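Local coordinates for protein putative phage endolysin (Salmonella enterica subsp. enterica serovar Typhimurium, PDB 4EVX) that probably hydrolyses the beta-1,4 linkages between N-acetylmuramic acid and N-acetylglucosamine in bacterial peptidoglycan, as a phage-type lysozyme of glycosyl hydrolase family 24, at residues 68-73 and 84-89; 33-38 and 56-61. One frame throughout, in Å; residues are numbered along the deposited sequence.

Contact 1: residues 68-73 and 84-89; sequences ILLQNC and ETLIAL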
# COMPACT_ATOMS: atom_id res chain seq x y z
N ILE A 68 -13.61 9.10 -4.54
CA ILE A 68 -14.95 8.58 -4.77
C ILE A 68 -14.90 7.10 -5.20
O ILE A 68 -15.69 6.24 -4.75
CB ILE A 68 -15.70 9.47 -5.81
CG1 ILE A 68 -16.07 10.78 -5.12
CG2 ILE A 68 -16.95 8.76 -6.31
CD1 ILE A 68 -16.38 11.90 -6.08
N LEU A 69 -13.90 6.77 -6.07
CA LEU A 69 -13.77 5.40 -6.53
C LEU A 69 -13.17 4.52 -5.45
O LEU A 69 -13.47 3.32 -5.43
CB LEU A 69 -12.93 5.39 -7.82
CG LEU A 69 -13.57 6.10 -9.01
CD1 LEU A 69 -12.65 6.06 -10.24
CD2 LEU A 69 -14.94 5.48 -9.37
N LEU A 70 -12.41 5.08 -4.53
CA LEU A 70 -11.84 4.25 -3.44
C LEU A 70 -12.93 3.82 -2.55
O LEU A 70 -13.03 2.65 -2.13
CB LEU A 70 -10.79 5.09 -2.67
CG LEU A 70 -10.01 4.45 -1.58
CD1 LEU A 70 -9.11 3.38 -2.13
CD2 LEU A 70 -9.15 5.48 -0.95
N GLN A 71 -13.82 4.76 -2.28
CA GLN A 71 -14.98 4.54 -1.43
C GLN A 71 -15.71 3.39 -1.91
O GLN A 71 -16.15 2.53 -1.14
CB GLN A 71 -15.96 5.78 -1.44
CG GLN A 71 -17.13 5.69 -0.42
CD GLN A 71 -17.00 6.56 0.82
OE1 GLN A 71 -17.06 6.06 1.96
NE2 GLN A 71 -16.85 7.88 0.62
N ASN A 72 -15.83 3.29 -3.21
CA ASN A 72 -16.58 2.17 -3.71
C ASN A 72 -15.85 0.84 -3.70
O ASN A 72 -16.59 -0.11 -3.71
CB ASN A 72 -17.16 2.48 -5.10
CG ASN A 72 -18.48 1.72 -5.40
OD1 ASN A 72 -19.27 1.34 -4.54
ND2 ASN A 72 -18.60 1.24 -6.57
N CYS A 73 -14.46 0.75 -3.69
CA CYS A 73 -13.55 -0.44 -3.52
C CYS A 73 -13.40 -0.87 -2.03
O CYS A 73 -13.18 -2.07 -1.71
CB CYS A 73 -12.16 -0.10 -4.14
SG CYS A 73 -10.74 -1.19 -3.68
N GLU A 84 -6.50 8.99 2.81
CA GLU A 84 -5.53 9.93 2.27
C GLU A 84 -4.20 9.22 1.98
O GLU A 84 -3.54 9.54 0.94
CB GLU A 84 -5.35 11.14 3.17
CG GLU A 84 -6.54 12.05 3.14
CD GLU A 84 -6.35 13.46 3.65
OE1 GLU A 84 -5.27 13.77 4.19
OE2 GLU A 84 -7.32 14.26 3.50
N THR A 85 -3.75 8.35 2.85
CA THR A 85 -2.48 7.67 2.57
C THR A 85 -2.56 6.73 1.38
O THR A 85 -1.61 6.65 0.57
CB THR A 85 -1.95 6.92 3.77
OG1 THR A 85 -2.81 5.85 4.18
CG2 THR A 85 -1.58 7.86 4.94
N LEU A 86 -3.68 6.08 1.22
CA LEU A 86 -3.88 5.21 0.05
C LEU A 86 -3.91 6.04 -1.22
O LEU A 86 -3.27 5.70 -2.21
CB LEU A 86 -5.14 4.37 0.13
CG LEU A 86 -5.09 3.17 1.03
CD1 LEU A 86 -6.48 2.64 1.23
CD2 LEU A 86 -4.21 2.07 0.40
N ILE A 87 -4.58 7.14 -1.20
CA ILE A 87 -4.60 8.05 -2.34
C ILE A 87 -3.19 8.58 -2.64
O ILE A 87 -2.80 8.60 -3.82
CB ILE A 87 -5.61 9.17 -2.09
CG1 ILE A 87 -7.01 8.53 -2.08
CG2 ILE A 87 -5.49 10.26 -3.15
CD1 ILE A 87 -8.02 9.42 -1.69
N ALA A 88 -2.40 9.00 -1.63
CA ALA A 88 -1.06 9.50 -1.89
C ALA A 88 -0.21 8.37 -2.46
O ALA A 88 0.58 8.57 -3.39
CB ALA A 88 -0.46 10.03 -0.62
N LEU A 89 -0.33 7.17 -1.91
CA LEU A 89 0.41 6.02 -2.45
C LEU A 89 0.09 5.78 -3.92
O LEU A 89 1.00 5.65 -4.75
CB LEU A 89 0.11 4.75 -1.64
CG LEU A 89 0.77 3.47 -2.20
CD1 LEU A 89 2.30 3.50 -2.04
CD2 LEU A 89 0.21 2.21 -1.56

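Contact 2: residues 33-38 and 56-61; sequences WVIGYG and EAFLLD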
# COMPACT_ATOMS: atom_id res chain seq x y z
N TRP A 33 -0.73 12.75 -23.05
CA TRP A 33 -0.50 14.14 -22.70
C TRP A 33 -0.76 14.36 -21.22
O TRP A 33 -1.81 13.97 -20.72
CB TRP A 33 -1.37 15.06 -23.52
CG TRP A 33 -0.93 15.13 -24.96
CD1 TRP A 33 -1.55 14.55 -26.02
CD2 TRP A 33 0.21 15.82 -25.48
NE1 TRP A 33 -0.87 14.83 -27.18
CE2 TRP A 33 0.19 15.65 -26.88
CE3 TRP A 33 1.17 16.68 -24.91
CZ2 TRP A 33 1.15 16.22 -27.71
CZ3 TRP A 33 2.12 17.26 -25.74
CH2 TRP A 33 2.08 17.06 -27.12
N VAL A 34 0.16 15.05 -20.54
CA VAL A 34 0.06 15.35 -19.11
C VAL A 34 0.36 16.82 -18.89
O VAL A 34 1.16 17.37 -19.63
CB VAL A 34 1.07 14.46 -18.34
CG1 VAL A 34 1.04 14.70 -16.83
CG2 VAL A 34 0.83 13.00 -18.66
N ILE A 35 -0.21 17.40 -17.86
CA ILE A 35 0.00 18.80 -17.49
C ILE A 35 -0.23 19.00 -16.00
O ILE A 35 -0.86 18.16 -15.35
CB ILE A 35 -0.95 19.69 -18.33
CG1 ILE A 35 -0.40 21.15 -18.46
CG2 ILE A 35 -2.35 19.62 -17.75
CD1 ILE A 35 -1.12 22.04 -19.46
N GLY A 36 0.22 20.13 -15.48
CA GLY A 36 -0.00 20.48 -14.09
C GLY A 36 0.77 19.58 -13.14
O GLY A 36 1.98 19.36 -13.31
N TYR A 37 0.06 19.06 -12.13
CA TYR A 37 0.66 18.14 -11.19
C TYR A 37 0.36 16.72 -11.64
O TYR A 37 -0.34 15.98 -10.97
CB TYR A 37 0.13 18.38 -9.73
CG TYR A 37 0.44 19.76 -9.18
CD1 TYR A 37 1.67 20.05 -8.61
CD2 TYR A 37 -0.51 20.77 -9.22
CE1 TYR A 37 1.94 21.30 -8.07
CE2 TYR A 37 -0.25 22.03 -8.67
CZ TYR A 37 0.97 22.29 -8.09
OH TYR A 37 1.30 23.55 -7.64
N GLY A 38 0.88 16.36 -12.80
CA GLY A 38 0.71 15.01 -13.30
C GLY A 38 -0.70 14.70 -13.75
O GLY A 38 -1.12 13.56 -13.72
N GLU A 56 -3.92 23.59 -9.90
CA GLU A 56 -4.41 23.22 -8.56
C GLU A 56 -5.78 22.58 -8.66
O GLU A 56 -6.03 21.56 -8.04
CB GLU A 56 -4.52 24.45 -7.65
CG GLU A 56 -4.76 24.14 -6.18
CD GLU A 56 -3.52 23.64 -5.46
OE1 GLU A 56 -2.40 23.81 -5.99
OE2 GLU A 56 -3.67 23.12 -4.33
N ALA A 57 -6.69 23.14 -9.47
CA ALA A 57 -8.01 22.56 -9.64
C ALA A 57 -7.95 21.16 -10.24
O ALA A 57 -8.67 20.27 -9.81
CB ALA A 57 -8.86 23.43 -10.55
N PHE A 58 -7.07 20.93 -11.20
CA PHE A 58 -6.93 19.57 -11.73
C PHE A 58 -6.40 18.58 -10.69
O PHE A 58 -6.84 17.42 -10.68
CB PHE A 58 -5.98 19.53 -12.94
CG PHE A 58 -6.54 20.00 -14.25
CD1 PHE A 58 -7.78 19.58 -14.69
CD2 PHE A 58 -5.73 20.68 -15.15
CE1 PHE A 58 -8.26 19.94 -15.95
CE2 PHE A 58 -6.17 20.97 -16.44
CZ PHE A 58 -7.46 20.62 -16.82
N LEU A 59 -5.51 19.04 -9.79
CA LEU A 59 -5.00 18.16 -8.73
C LEU A 59 -6.15 17.79 -7.80
O LEU A 59 -6.36 16.62 -7.53
CB LEU A 59 -3.89 18.82 -7.96
CG LEU A 59 -3.39 18.01 -6.75
CD1 LEU A 59 -2.81 16.69 -7.16
CD2 LEU A 59 -2.32 18.75 -6.03
N LEU A 60 -6.96 18.77 -7.38
CA LEU A 60 -8.11 18.46 -6.52
C LEU A 60 -9.06 17.57 -7.24
O LEU A 60 -9.64 16.69 -6.62
CB LEU A 60 -8.80 19.77 -6.06
CG LEU A 60 -8.00 20.67 -5.20
CD1 LEU A 60 -8.84 21.86 -4.75
CD2 LEU A 60 -7.47 19.93 -3.95
N ASP A 61 -9.29 17.78 -8.56
CA ASP A 61 -10.21 16.93 -9.33
C ASP A 61 -9.72 15.46 -9.30
O ASP A 61 -10.51 14.54 -8.95
CB ASP A 61 -10.30 17.50 -10.75
CG ASP A 61 -11.22 16.80 -11.73
OD1 ASP A 61 -11.95 15.92 -11.31
OD2 ASP A 61 -11.14 17.11 -12.90
O HOH W 1 -0.75 25.55 -8.13

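Contact 1: residues 68-73 and 84-89
L70 reaches from one helix to the other and touches I87 and L86 through a single methyl branch, a small example of two helical segments that meet through aliphatic side chains. L70 CD2 lies 3.9 Å from I87 CG1 and 4.2 Å from I87 CD1, so it rests against the outer half of the isoleucine chain. The same methyl comes within 4.3 Å of L86 CB, close to that residue's backbone. The torsions explain the reach: L70 CG stands anti to the backbone N (chi1 -176°), while I87 CG1 lies beside its own N, with chi2 extended (172°), so that CG1 and CD1 both reach out toward L70. The closest CA pair, L70 CA and I87 CA, is 8.3 Å apart, and no hydrogen bond spans the gap. Around this first shell, M90 also meets L70, I87 packs on L63 and D67, and L86 touches L74 and L77. L69 of the second subunit adds to the packing on L70, and L89 of the third subunit packs on L86. The contact thus joins the C-terminal part of helix 52-73 to the middle of helix 80-94, two helices linked in sequence by a loop that supplies L74 and L77, where other subunits complete the buried surroundings.

Contact 2: residues 33-38 and 56-61
The glycine-containing turn between the antiparallel strands 34-35 and 39-40 belongs to the small beta-hairpin of this phage-type lysozyme, and here it packs against helix 52-73. Y37, at the turn, carries most of the contact. Its CA is 6.2 Å from L59 CA, and G36 and G38 on either side both adopt positive phi, a conformation that glycine tolerates readily. The ring meets the leucine through CD2, with Y37 CD2 4.1 Å from L59 CB and 4.2 Å from L59 CD2. Farther out along the ring, Y37 CE2 lies 3.9 Å from E56 OE1, the carboxylate plane being turned 85° from the ring. E56 CG is anti to its N (chi1 -169°), but a bend at chi2 (75°) folds the chain back and brings the acid group to the tyrosine. A water completes the link. It lies in the plane of the tyrosine ring, at its edge; Y37 OH donates to it over 2.9 Å, and it donates in turn to E56 OE1 over 3.2 Å. Beside this, I35 CG2 approaches F58 CE2 at 4.3 Å, and F58 also stacks with H39. E56 OE1 is also hydrogen-bonded to NZ of the dimethylated lysine at position 16. Apolar packing therefore positions the ring while a water bridges its hydroxyl to a carboxylate oxygen that the nearby amine would probably help keep ionised.

In the fold
The two contacts use one long helix, 52-73, as their common element, contact 2 near its beginning and contact 1 at its far end. Their centres are about 17 Å apart and their nearest atoms about 7 Å, so they do not touch. Along the chain they follow in series: contact 2 ties the hairpin turn to the helix before contact 1 ties the helix to 80-94. Their surroundings also differ. No other chain touches the segments of contact 2, whereas those of contact 1 border two further subunits, and C73 forms a disulfide with C66 of the second subunit. The helix thereby connects a water-bridged hairpin contact with an aliphatic contact beside subunit interfaces.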